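Long-range contacts in arylmalonate decarboxylase (Bordetella bronchiseptica, PDB 3IXL), which catalyses the decarboxylation of 2-aryl-2-methylmalonates to 2-arylpropionates and carbon dioxide: residues Val20-Gly24 with Ser212-Phe216; Val43-Tyr48 with Tyr126-Val130; Phe79-Ala83 with Arg133-Phe137; Val120-Thr124 with Leu170-Phe175; Val162-Val168 with Leu191-Ala196. The protein carries 2 engineered substitutions. All coordinates share one frame; numbering follows the deposited sequence.

How the contacts relate
Contacts 2 and 3 join the half built on strands 33-37, 8-13, 67-72 and 101-103 to the half built on the second four-stranded sheet; contact 1 sets helix 211-222, which follows that second sheet's last strand, against the first half; contacts 4 and 5 lie within the second half. The phenylacetic acid sits between the halves: Tyr126 of contact 2 binds it, and the side chains of Phe79 (contact 3) and Pro21 (contact 1) are about 5 and 7 Å from it at their nearest atoms. Contacts 2 and 3 share helix 128-140, their centres 11 Å apart; contacts 4 and 5 share helix 164-176, centres 12 Å apart. Contact 5 touches contact 1, where Pro213 packs on Thr193 and Leu194.

Contact 1. Residues Val20-Gly24 with Ser212-Phe216; sequences VPADG and SPAGF
Phe216 swings its ring toward Gly24 with chi1 at -80°, CG anti to its own carbonyl carbon, and one ring face is turned to the backbone of Asp23 and Gly24. Ser212, one helical turn earlier, has chi1 -173°; its OG lies opposite the backbone N across the CA-CB bond, which directs it to the bridging water between Ser212 and Asp23 N. Gly24 CA stands 3.7 Å from the centroid of the Phe216 ring, 30° off the normal, a CH-pi contact that a residue without CB can make so closely. Gly24 itself belongs to a tight turn, its N bonded to Pro21 O at 3.2 Å. The ring edge is met by other apolar groups: Pro21 CB lies 3.8 Å from Phe216 CE1, and Val20 CG1 approaches CZ at 4.4 Å. Pro21 suits this place, since its compact, rigid ring gives an apolar flank and also touches Met11 and Val13 of strand 8-13. The polar side is small: a water accepts from Asp23 N at 3.1 Å and hydrogen-bonds Ser212 OG at 2.8 Å. Separately, the Asp23 carboxylate makes a van der Waals contact with a proline ring, OD2 lying 3.5 Å from Pro213 CD. Proline fits near the start of helix 211-222, where its missing N-H costs little. Further out, Phe33 meets Phe216 edge-to-face and Met73 packs on the same ring. The chemistry thus divides in two: dispersion and CH-pi forces anchor the aromatic ring against a bare stretch of backbone, while one water links the buried serine hydroxyl to the amide of Asp23.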
# COMPACT_ATOMS: atom_id res chain seq x y z
N VAL A 20 9.56 10.10 3.87
CA VAL A 20 8.51 9.37 4.56
C VAL A 20 7.20 9.77 3.88
O VAL A 20 6.93 10.96 3.71
CB VAL A 20 8.47 9.71 6.07
CG1 VAL A 20 7.31 8.99 6.75
CG2 VAL A 20 9.79 9.35 6.75
N PRO A 21 6.41 8.78 3.45
CA PRO A 21 5.13 9.16 2.83
C PRO A 21 4.30 10.04 3.77
O PRO A 21 4.30 9.84 4.99
CB PRO A 21 4.46 7.81 2.56
CG PRO A 21 5.60 6.82 2.47
CD PRO A 21 6.62 7.32 3.47
N ALA A 22 3.63 11.03 3.19
CA ALA A 22 2.97 12.09 3.96
C ALA A 22 1.89 11.59 4.92
O ALA A 22 1.57 12.26 5.91
CB ALA A 22 2.40 13.14 3.01
N ASP A 23 1.32 10.42 4.65
CA ASP A 23 0.25 9.92 5.49
C ASP A 23 0.68 9.63 6.93
O ASP A 23 -0.15 9.66 7.84
CB ASP A 23 -0.38 8.68 4.88
CG ASP A 23 -1.18 8.97 3.62
OD1 ASP A 23 -1.36 10.16 3.24
OD2 ASP A 23 -1.61 7.99 2.99
N GLY A 24 1.96 9.34 7.13
CA GLY A 24 2.45 8.92 8.46
C GLY A 24 2.26 9.98 9.53
O GLY A 24 1.88 9.66 10.67
N SER A 212 -1.34 3.32 0.70
CA SER A 212 -0.43 4.02 1.62
C SER A 212 -0.87 3.86 3.08
O SER A 212 -0.10 3.41 3.92
CB SER A 212 -0.25 5.48 1.21
OG SER A 212 0.75 6.09 2.01
N PRO A 213 -2.13 4.22 3.40
CA PRO A 213 -2.58 4.04 4.78
C PRO A 213 -2.46 2.58 5.26
O PRO A 213 -2.02 2.34 6.39
CB PRO A 213 -4.03 4.52 4.74
CG PRO A 213 -4.04 5.50 3.59
CD PRO A 213 -3.17 4.86 2.57
N ALA A 214 -2.81 1.61 4.42
CA ALA A 214 -2.67 0.20 4.81
C ALA A 214 -1.20 -0.14 5.08
O ALA A 214 -0.91 -0.88 6.01
CB ALA A 214 -3.25 -0.73 3.76
N GLY A 215 -0.29 0.42 4.27
CA GLY A 215 1.14 0.20 4.50
C GLY A 215 1.56 0.65 5.89
O GLY A 215 2.31 -0.05 6.58
N PHE A 216 1.09 1.83 6.30
CA PHE A 216 1.37 2.32 7.65
C PHE A 216 0.77 1.43 8.72
O PHE A 216 1.44 1.07 9.67
CB PHE A 216 0.90 3.76 7.82
CG PHE A 216 1.84 4.77 7.23
CD1 PHE A 216 1.69 5.21 5.93
CD2 PHE A 216 2.92 5.23 7.98
CE1 PHE A 216 2.59 6.11 5.37
CE2 PHE A 216 3.83 6.14 7.44
CZ PHE A 216 3.67 6.57 6.14
O HOH W 1 1.42 8.79 2.03

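Contact 2. Residues Val43-Tyr48 with Tyr126-Val130; sequences VTPEGY and YIDDV. With PAC (2-phenylacetic acid), chain C.
Val43 and Tyr126 meet beside the bound phenylacetic acid, Val43 CG1 resting 3.9 Å from Tyr126 CD2. The other methyl of Val43, CG2, comes within 4.1 Å of ligand atom C2', so this branched side chain touches the phenol ring and the ligand at once. Tyr126 OH donates to the ligand's carboxylate oxygen O2 at 2.7 Å, and the same hydroxyl is hydrogen-bonded to Ser187 OG. One shell out, Val130 CG1 lies over a face of the Tyr126 ring, offset toward the rim. Its second methyl, CG2, is 3.7 Å from Tyr48 OH and 3.9 Å from Pro45 CD, wedging the start of helix 128-140 against helix 45-51. Tyr48 OH bonds to Ser76, itself a ligand-binding residue. A water ties the backbones together, donating to Val43 O at 2.9 Å and accepting from Ile127 N. The next layer fixes the helix starts. Thr44 is the N-cap of helix 45-51: with chi1 at 61°, OG1 sits between its backbone N and carbonyl carbon and accepts from Gly47 N at 3.1 Å, N-H...O angle 156°, besides bonding Ser42. Its methyl, CG2, touches Ile127 CD1. Proline is apt in the first turn of a helix, and Pro45 CG leans on Asp129 OD2 at 3.4 Å, while Asp129 OD1 pairs with Arg133. With Thr75, Ser76 and Gly189 N completing the carboxylate site, the arrangement fits the interdomain active-site cleft of the aspartate/glutamate racemase clan, where both alpha/beta halves contribute residues.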
# COMPACT_ATOMS: atom_id res chain seq x y z
N VAL A 43 5.86 3.93 -12.91
CA VAL A 43 5.08 2.89 -12.27
C VAL A 43 4.66 1.90 -13.36
O VAL A 43 3.52 1.85 -13.79
CB VAL A 43 3.88 3.50 -11.47
CG1 VAL A 43 3.16 2.43 -10.68
CG2 VAL A 43 4.38 4.63 -10.54
N THR A 44 5.65 1.15 -13.84
CA THR A 44 5.49 0.16 -14.90
C THR A 44 6.47 -0.97 -14.59
O THR A 44 7.48 -0.74 -13.93
CB THR A 44 5.88 0.71 -16.30
OG1 THR A 44 7.25 1.10 -16.30
CG2 THR A 44 5.02 1.90 -16.72
N PRO A 45 6.19 -2.20 -15.09
CA PRO A 45 7.15 -3.30 -14.97
C PRO A 45 8.58 -2.96 -15.41
O PRO A 45 9.53 -3.33 -14.73
CB PRO A 45 6.53 -4.39 -15.84
CG PRO A 45 5.05 -4.14 -15.69
CD PRO A 45 4.92 -2.65 -15.71
N GLU A 46 8.73 -2.23 -16.52
CA GLU A 46 10.05 -1.78 -16.95
C GLU A 46 10.71 -0.92 -15.87
O GLU A 46 11.91 -1.06 -15.60
CB GLU A 46 9.98 -1.04 -18.29
CG GLU A 46 9.17 -1.78 -19.36
CD GLU A 46 7.70 -1.34 -19.41
OE1 GLU A 46 6.84 -1.99 -18.76
OE2 GLU A 46 7.42 -0.34 -20.11
N GLY A 47 9.92 -0.05 -15.25
CA GLY A 47 10.43 0.75 -14.14
C GLY A 47 10.80 -0.10 -12.94
O GLY A 47 11.87 0.08 -12.35
N TYR A 48 9.93 -1.04 -12.58
CA TYR A 48 10.21 -1.91 -11.44
C TYR A 48 11.50 -2.69 -11.63
O TYR A 48 12.31 -2.81 -10.71
CB TYR A 48 9.07 -2.90 -11.17
CG TYR A 48 7.68 -2.29 -11.14
CD1 TYR A 48 7.45 -1.04 -10.56
CD2 TYR A 48 6.61 -2.98 -11.69
CE1 TYR A 48 6.16 -0.48 -10.56
CE2 TYR A 48 5.33 -2.44 -11.71
CZ TYR A 48 5.12 -1.19 -11.14
OH TYR A 48 3.85 -0.67 -11.17
N TYR A 126 -3.35 2.93 -11.86
CA TYR A 126 -2.42 2.31 -12.83
C TYR A 126 -2.91 2.16 -14.26
O TYR A 126 -4.10 2.27 -14.55
CB TYR A 126 -2.04 0.90 -12.38
CG TYR A 126 -1.69 0.70 -10.93
CD1 TYR A 126 -2.37 -0.23 -10.15
CD2 TYR A 126 -0.63 1.40 -10.35
CE1 TYR A 126 -2.03 -0.46 -8.83
CE2 TYR A 126 -0.28 1.19 -9.01
CZ TYR A 126 -0.99 0.25 -8.27
OH TYR A 126 -0.65 0.01 -6.95
N ILE A 127 -1.95 1.86 -15.14
CA ILE A 127 -2.25 1.35 -16.49
C ILE A 127 -2.59 -0.15 -16.42
O ILE A 127 -2.29 -0.82 -15.42
CB ILE A 127 -1.11 1.62 -17.52
CG1 ILE A 127 0.21 0.96 -17.10
CG2 ILE A 127 -0.93 3.14 -17.70
CD1 ILE A 127 1.31 1.00 -18.19
N ASP A 128 -3.20 -0.67 -17.48
CA ASP A 128 -3.84 -1.98 -17.40
C ASP A 128 -2.94 -3.20 -17.24
O ASP A 128 -3.37 -4.19 -16.66
CB ASP A 128 -4.83 -2.18 -18.55
CG ASP A 128 -6.15 -1.46 -18.30
OD1 ASP A 128 -6.42 -1.06 -17.13
OD2 ASP A 128 -6.92 -1.29 -19.26
N ASP A 129 -1.69 -3.14 -17.72
CA ASP A 129 -0.78 -4.26 -17.46
C ASP A 129 -0.62 -4.43 -15.96
O ASP A 129 -0.64 -5.55 -15.45
CB ASP A 129 0.58 -4.06 -18.13
CG ASP A 129 1.52 -5.26 -17.94
OD1 ASP A 129 1.05 -6.40 -17.78
OD2 ASP A 129 2.75 -5.04 -17.97
N VAL A 130 -0.47 -3.31 -15.26
CA VAL A 130 -0.33 -3.34 -13.81
C VAL A 130 -1.66 -3.77 -13.14
O VAL A 130 -1.65 -4.56 -12.20
CB VAL A 130 0.20 -2.00 -13.27
CG1 VAL A 130 0.31 -2.03 -11.75
CG2 VAL A 130 1.57 -1.69 -13.87
C1 PAC C . 2.28 1.54 -5.90
C2 PAC C . 3.13 2.61 -6.57
C1' PAC C . 3.67 3.78 -5.78
C2' PAC C . 3.89 4.96 -6.50
C3' PAC C . 4.39 6.10 -5.88
C4' PAC C . 4.70 6.06 -4.52
C5' PAC C . 4.48 4.89 -3.79
C6' PAC C . 3.98 3.74 -4.41
O1 PAC C . 1.95 1.59 -4.69
O2 PAC C . 1.93 0.59 -6.66
O HOH W 2 0.70 2.44 -13.79

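Contact 3. Residues Phe79-Ala83 with Arg133-Phe137; sequences FYRGA and RLAAF
Phe79 and Phe137 make the heart of the apolar part. Phe79 CB lies over one face of the Phe137 ring, 3.8 Å from its centroid, while Leu134 CB lies over a face of the Phe79 ring, 4.0 Å from that centroid: two CH-pi contacts in series. The chi1 of 73° sets Phe79 CG between its backbone N and carbonyl carbon and turns the ring to the backbone and CB of Leu134. Leucine suits position 134 because its CD1 also reaches Phe79, 3.7 Å from CE2. Ala83, small enough to let the helix come near, brings CB within 4.1 Å of Phe137 CD1.

One direct hydrogen bond crosses the interface. Arg133 NH1 donates to Tyr80 O at 2.9 Å, with an N-H...O angle of 151° and the donor tilted 34° from the carbonyl plane. The guanidinium runs alongside the Tyr80 side chain, NH1 at its ring edge, and NE forms a salt bridge with Asp129.

Water supplies the second polar link, donating to both Phe79 O at 2.8 Å and Arg133 O at 2.7 Å. Gly82, which ends the type I turn from Phe79 and is the N-cap of helix 83-97, has a positive phi at which a CB would jam against the carbonyl O of Arg81. The contact therefore combines two kinds of force: aromatic and aliphatic groups fill its buried side, and the arginine and water engage carbonyl oxygens of the turn.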
# COMPACT_ATOMS: atom_id res chain seq x y z
N PHE A 79 3.75 -6.68 -6.01
CA PHE A 79 2.81 -7.63 -6.62
C PHE A 79 3.04 -7.97 -8.10
O PHE A 79 2.43 -8.92 -8.60
CB PHE A 79 1.31 -7.29 -6.35
CG PHE A 79 0.77 -6.08 -7.12
CD1 PHE A 79 0.72 -6.06 -8.53
CD2 PHE A 79 0.26 -4.99 -6.43
CE1 PHE A 79 0.22 -4.96 -9.21
CE2 PHE A 79 -0.26 -3.88 -7.09
CZ PHE A 79 -0.28 -3.86 -8.49
N TYR A 80 3.91 -7.22 -8.79
CA TYR A 80 3.94 -7.34 -10.26
C TYR A 80 4.40 -8.69 -10.80
O TYR A 80 4.18 -8.99 -11.97
CB TYR A 80 4.71 -6.21 -10.93
CG TYR A 80 6.23 -6.29 -10.97
CD1 TYR A 80 7.00 -6.13 -9.81
CD2 TYR A 80 6.91 -6.45 -12.18
CE1 TYR A 80 8.39 -6.16 -9.86
CE2 TYR A 80 8.30 -6.46 -12.24
CZ TYR A 80 9.03 -6.32 -11.07
OH TYR A 80 10.42 -6.32 -11.12
N ARG A 81 5.07 -9.47 -9.95
CA ARG A 81 5.58 -10.77 -10.34
C ARG A 81 4.76 -11.91 -9.74
O ARG A 81 5.10 -13.08 -9.93
CB ARG A 81 7.05 -10.89 -9.94
CG ARG A 81 7.97 -10.09 -10.84
CD ARG A 81 9.40 -10.14 -10.34
NE ARG A 81 10.34 -9.60 -11.32
CZ ARG A 81 11.61 -9.29 -11.06
NH1 ARG A 81 12.10 -9.45 -9.83
NH2 ARG A 81 12.38 -8.81 -12.02
N GLY A 82 3.69 -11.57 -9.03
CA GLY A 82 2.83 -12.58 -8.43
C GLY A 82 3.08 -12.77 -6.94
O GLY A 82 4.00 -12.15 -6.36
N ALA A 83 2.25 -13.61 -6.33
CA ALA A 83 2.27 -13.81 -4.88
C ALA A 83 3.55 -14.45 -4.35
O ALA A 83 4.04 -14.06 -3.28
CB ALA A 83 1.06 -14.63 -4.44
N ARG A 133 -2.01 -7.50 -13.38
CA ARG A 133 -1.12 -8.15 -12.42
C ARG A 133 -1.68 -8.06 -11.00
O ARG A 133 -1.57 -9.02 -10.22
CB ARG A 133 0.28 -7.54 -12.50
CG ARG A 133 1.00 -7.87 -13.81
CD ARG A 133 2.21 -6.97 -14.01
NE ARG A 133 2.80 -7.05 -15.35
CZ ARG A 133 3.99 -7.55 -15.63
NH1 ARG A 133 4.77 -8.05 -14.67
NH2 ARG A 133 4.42 -7.54 -16.88
N LEU A 134 -2.30 -6.93 -10.66
CA LEU A 134 -2.96 -6.79 -9.37
C LEU A 134 -4.08 -7.81 -9.24
O LEU A 134 -4.15 -8.53 -8.24
CB LEU A 134 -3.50 -5.37 -9.20
CG LEU A 134 -4.34 -5.10 -7.95
CD1 LEU A 134 -3.59 -5.41 -6.67
CD2 LEU A 134 -4.86 -3.66 -7.92
N ALA A 135 -4.95 -7.90 -10.25
CA ALA A 135 -6.04 -8.88 -10.21
C ALA A 135 -5.54 -10.31 -10.07
O ALA A 135 -6.11 -11.10 -9.30
CB ALA A 135 -6.95 -8.74 -11.43
N ALA A 136 -4.47 -10.65 -10.79
CA ALA A 136 -3.89 -11.99 -10.72
C ALA A 136 -3.33 -12.29 -9.33
O ALA A 136 -3.51 -13.40 -8.79
CB ALA A 136 -2.83 -12.18 -11.79
N PHE A 137 -2.63 -11.31 -8.75
CA PHE A 137 -2.09 -11.41 -7.40
C PHE A 137 -3.21 -11.67 -6.39
O PHE A 137 -3.12 -12.59 -5.57
CB PHE A 137 -1.32 -10.13 -7.05
CG PHE A 137 -0.88 -10.05 -5.61
CD1 PHE A 137 0.27 -10.71 -5.17
CD2 PHE A 137 -1.60 -9.30 -4.70
CE1 PHE A 137 0.68 -10.63 -3.83
CE2 PHE A 137 -1.20 -9.22 -3.36
CZ PHE A 137 -0.06 -9.88 -2.94
O HOH W 3 0.73 -10.52 -10.21

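Contact 4. Residues Val120-Thr124 with Leu170-Phe175; sequences VALAT and LCVRAF
Phe175 is the one aromatic side chain here, and it meets Ala121 with its backbone and not with a ring face: Ala121 CB is 4.2 Å from Phe175 CA, while the ring is carried on to Ile184 and Leu204. Neither its faces nor its edges touch residues 120-124. The peptide groups of the strand offer oxygens instead. Leu122 O lies 3.3 Å from Ala174 CB, and Thr124 O is 3.6 Å from Leu170 CD2, both van der Waals contacts with methyl groups.

The axes of the short segments approach to 7.3 Å, a closeness that the small alanine side chains permit. Ala123 CB sits in a shallow hollow of the helix, 3.9 Å from Leu170 CG, 4.0 Å from Cys171 SG and 4.2 Å from Ala174 CB. Leu170 reaches the strand's end: chi1 -174° carries CG out to the strand, and chi2 of 70° then places CD2 at Thr124 O. As usual in a strand, alternate residues face opposite ways: Ala121 and Ala123 point at the helix; Leu122 and Thr124 point away from it, and their side chains touch Leu138 and Leu134 of helix 128-140. The strand is thus covered by helices on its two faces.

The directions of strand and helix differ by 143°, roughly antiparallel. Helix 164-176 lies in the connection from strand 144-145 to strand 183-187 and passes over the intervening strand 119-124, the beta-alpha-beta crossover of a parallel alpha/beta sheet.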
# COMPACT_ATOMS: atom_id res chain seq x y z
N VAL A 120 -13.70 -7.94 -4.06
CA VAL A 120 -13.09 -6.63 -3.93
C VAL A 120 -13.10 -5.86 -5.24
O VAL A 120 -12.58 -6.33 -6.25
CB VAL A 120 -11.64 -6.76 -3.35
CG1 VAL A 120 -10.73 -7.64 -4.22
CG2 VAL A 120 -11.04 -5.37 -3.08
N ALA A 121 -13.74 -4.69 -5.22
CA ALA A 121 -13.72 -3.79 -6.36
C ALA A 121 -12.38 -3.06 -6.36
O ALA A 121 -11.88 -2.69 -5.29
CB ALA A 121 -14.87 -2.81 -6.28
N LEU A 122 -11.81 -2.84 -7.54
CA LEU A 122 -10.50 -2.19 -7.66
C LEU A 122 -10.61 -0.78 -8.19
O LEU A 122 -11.21 -0.54 -9.25
CB LEU A 122 -9.59 -3.00 -8.59
CG LEU A 122 -9.43 -4.50 -8.34
CD1 LEU A 122 -8.48 -5.15 -9.36
CD2 LEU A 122 -8.98 -4.77 -6.91
N ALA A 123 -10.03 0.17 -7.46
CA ALA A 123 -9.96 1.57 -7.88
C ALA A 123 -8.48 1.88 -7.85
O ALA A 123 -7.91 1.93 -6.76
CB ALA A 123 -10.72 2.46 -6.90
N THR A 124 -7.85 2.05 -9.01
CA THR A 124 -6.38 2.14 -9.02
C THR A 124 -5.87 3.34 -9.80
O THR A 124 -6.61 3.94 -10.59
CB THR A 124 -5.71 0.90 -9.62
OG1 THR A 124 -5.62 1.07 -11.04
CG2 THR A 124 -6.45 -0.39 -9.26
N LEU A 170 -13.69 7.79 -8.25
CA LEU A 170 -13.10 6.55 -8.78
C LEU A 170 -13.57 5.32 -8.01
O LEU A 170 -13.92 4.30 -8.59
CB LEU A 170 -11.58 6.66 -8.71
CG LEU A 170 -10.77 5.52 -9.35
CD1 LEU A 170 -10.89 5.55 -10.87
CD2 LEU A 170 -9.31 5.62 -8.91
N CYS A 171 -13.57 5.42 -6.68
CA CYS A 171 -14.04 4.33 -5.83
C CYS A 171 -15.52 4.03 -6.04
O CYS A 171 -15.91 2.87 -6.15
CB CYS A 171 -13.80 4.65 -4.37
SG CYS A 171 -12.06 4.62 -3.87
N VAL A 172 -16.33 5.09 -6.10
CA VAL A 172 -17.77 4.92 -6.29
C VAL A 172 -18.05 4.27 -7.65
O VAL A 172 -18.85 3.33 -7.72
CB VAL A 172 -18.53 6.26 -6.13
CG1 VAL A 172 -20.00 6.09 -6.49
CG2 VAL A 172 -18.40 6.78 -4.70
N ARG A 173 -17.38 4.74 -8.71
CA ARG A 173 -17.59 4.15 -10.04
C ARG A 173 -17.14 2.68 -10.10
O ARG A 173 -17.82 1.84 -10.68
CB ARG A 173 -16.93 4.98 -11.14
CG ARG A 173 -17.64 6.32 -11.40
CD ARG A 173 -17.11 7.05 -12.62
NE ARG A 173 -15.74 7.53 -12.46
CZ ARG A 173 -14.68 6.99 -13.06
NH1 ARG A 173 -14.84 5.94 -13.86
NH2 ARG A 173 -13.47 7.49 -12.86
N ALA A 174 -16.02 2.36 -9.45
CA ALA A 174 -15.55 0.97 -9.40
C ALA A 174 -16.55 0.07 -8.67
O ALA A 174 -16.83 -1.05 -9.11
CB ALA A 174 -14.18 0.89 -8.74
N PHE A 175 -17.08 0.56 -7.56
CA PHE A 175 -18.06 -0.19 -6.79
C PHE A 175 -19.38 -0.35 -7.55
O PHE A 175 -20.00 -1.41 -7.50
CB PHE A 175 -18.31 0.48 -5.44
CG PHE A 175 -19.22 -0.31 -4.54
CD1 PHE A 175 -20.55 0.08 -4.36
CD2 PHE A 175 -18.76 -1.45 -3.88
CE1 PHE A 175 -21.39 -0.66 -3.53
CE2 PHE A 175 -19.60 -2.19 -3.06
CZ PHE A 175 -20.91 -1.79 -2.88

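Contact 5. Residues Val162-Val168 with Leu191-Ala196; sequences VDTATLV and LLTLDA
Leu191 opens the segment by reaching Leu167, its CD1 3.9 Å from Leu167 CD2, while its CD2 touches Val162 CB. At Leu192 the backbone does the work: a water accepts from Leu192 N at 2.8 Å and donates to Val162 O at 2.7 Å, and Leu167 CD1 lies 3.4 Å from Leu192 O. Thr193 turns its methyl CG2 to Leu167 CD1, its hydroxyl being bonded to Ser210. Asp195 offers CB to Thr164, 3.8 Å from OG1, and sends its carboxylate to Arg26 in a salt bridge. A further water hydrogen-bonds Thr164 OG1 and donates to Leu192 O. Ala196 closes the walk: its CB fits between Leu167 CB at 4.0 Å and Val168 CG2 at 3.8 Å, a small methyl suited to so close an approach of chains. Thr164 CG2, with chi1 of -61° placing it anti to the backbone N, covers Ala196 N. The start of helix 164-176 is fixed by Asp163, whose OD1 accepts from Thr166 N, the N-cap bond. Aliphatic side chains and methyl groups therefore pack the loop against the first turn of helix 164-176 and Val162 just before it, while waters link the backbone of Leu192 to Val162 O and to the hydroxyl of Thr164.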
# COMPACT_ATOMS: atom_id res chain seq x y z
N VAL A 162 -3.42 13.92 -7.83
CA VAL A 162 -4.83 13.56 -7.95
C VAL A 162 -5.57 14.00 -6.68
O VAL A 162 -5.15 13.68 -5.56
CB VAL A 162 -5.00 12.04 -8.17
CG1 VAL A 162 -6.46 11.65 -8.33
CG2 VAL A 162 -4.23 11.59 -9.42
N ASP A 163 -6.66 14.74 -6.87
CA ASP A 163 -7.41 15.31 -5.75
C ASP A 163 -8.38 14.32 -5.10
O ASP A 163 -8.77 13.31 -5.69
CB ASP A 163 -8.20 16.51 -6.24
CG ASP A 163 -9.28 16.11 -7.21
OD1 ASP A 163 -10.45 16.02 -6.79
OD2 ASP A 163 -8.94 15.83 -8.37
N THR A 164 -8.81 14.67 -3.89
CA THR A 164 -9.70 13.82 -3.11
C THR A 164 -10.99 13.47 -3.82
O THR A 164 -11.41 12.32 -3.81
CB THR A 164 -10.01 14.50 -1.75
OG1 THR A 164 -8.79 14.66 -1.03
CG2 THR A 164 -11.02 13.69 -0.93
N ALA A 165 -11.64 14.46 -4.42
CA ALA A 165 -12.94 14.21 -5.05
C ALA A 165 -12.84 13.26 -6.25
O ALA A 165 -13.74 12.45 -6.48
CB ALA A 165 -13.61 15.52 -5.45
N THR A 166 -11.74 13.35 -6.99
CA THR A 166 -11.48 12.42 -8.08
C THR A 166 -11.35 10.99 -7.54
O THR A 166 -11.85 10.04 -8.13
CB THR A 166 -10.22 12.83 -8.85
OG1 THR A 166 -10.45 14.09 -9.50
CG2 THR A 166 -9.83 11.78 -9.90
N LEU A 167 -10.67 10.85 -6.40
CA LEU A 167 -10.49 9.53 -5.81
C LEU A 167 -11.79 8.96 -5.24
O LEU A 167 -12.06 7.77 -5.38
CB LEU A 167 -9.41 9.58 -4.72
CG LEU A 167 -8.00 9.91 -5.23
CD1 LEU A 167 -7.07 10.21 -4.08
CD2 LEU A 167 -7.47 8.78 -6.11
N VAL A 168 -12.60 9.82 -4.62
CA VAL A 168 -13.91 9.38 -4.15
C VAL A 168 -14.75 8.86 -5.32
O VAL A 168 -15.37 7.80 -5.25
CB VAL A 168 -14.68 10.51 -3.41
CG1 VAL A 168 -16.15 10.12 -3.15
CG2 VAL A 168 -13.98 10.88 -2.10
N LEU A 191 -0.88 7.87 -4.17
CA LEU A 191 -2.10 8.66 -4.04
C LEU A 191 -2.25 9.19 -2.63
O LEU A 191 -1.88 8.52 -1.66
CB LEU A 191 -3.31 7.79 -4.39
CG LEU A 191 -3.36 7.24 -5.82
CD1 LEU A 191 -4.49 6.23 -5.95
CD2 LEU A 191 -3.52 8.37 -6.83
N LEU A 192 -2.82 10.38 -2.52
CA LEU A 192 -3.13 10.99 -1.23
C LEU A 192 -4.61 10.78 -0.97
O LEU A 192 -5.46 11.52 -1.45
CB LEU A 192 -2.73 12.47 -1.21
CG LEU A 192 -1.21 12.70 -1.31
CD1 LEU A 192 -0.88 14.13 -1.70
CD2 LEU A 192 -0.50 12.30 -0.02
N THR A 193 -4.89 9.74 -0.19
CA THR A 193 -6.23 9.17 -0.09
C THR A 193 -6.92 9.37 1.25
O THR A 193 -8.06 8.94 1.41
CB THR A 193 -6.19 7.65 -0.32
OG1 THR A 193 -5.46 7.01 0.73
CG2 THR A 193 -5.54 7.32 -1.67
N LEU A 194 -6.25 9.99 2.22
CA LEU A 194 -6.79 10.00 3.59
C LEU A 194 -8.15 10.68 3.74
O LEU A 194 -8.96 10.24 4.56
CB LEU A 194 -5.78 10.59 4.59
CG LEU A 194 -4.58 9.69 4.95
CD1 LEU A 194 -3.66 10.44 5.89
CD2 LEU A 194 -5.02 8.40 5.58
N ASP A 195 -8.41 11.72 2.96
CA ASP A 195 -9.72 12.39 3.04
C ASP A 195 -10.77 11.67 2.20
O ASP A 195 -11.97 11.80 2.47
CB ASP A 195 -9.60 13.86 2.62
CG ASP A 195 -8.84 14.71 3.63
OD1 ASP A 195 -8.81 14.35 4.82
OD2 ASP A 195 -8.29 15.74 3.22
N ALA A 196 -10.33 10.89 1.22
CA ALA A 196 -11.25 10.14 0.37
C ALA A 196 -11.88 8.95 1.09
O ALA A 196 -13.08 8.68 0.93
CB ALA A 196 -10.56 9.67 -0.91
O HOH W 4 -3.27 11.84 -4.87
O HOH W 5 -5.71 13.77 -2.90
O HOH W 6 -7.77 12.26 -0.05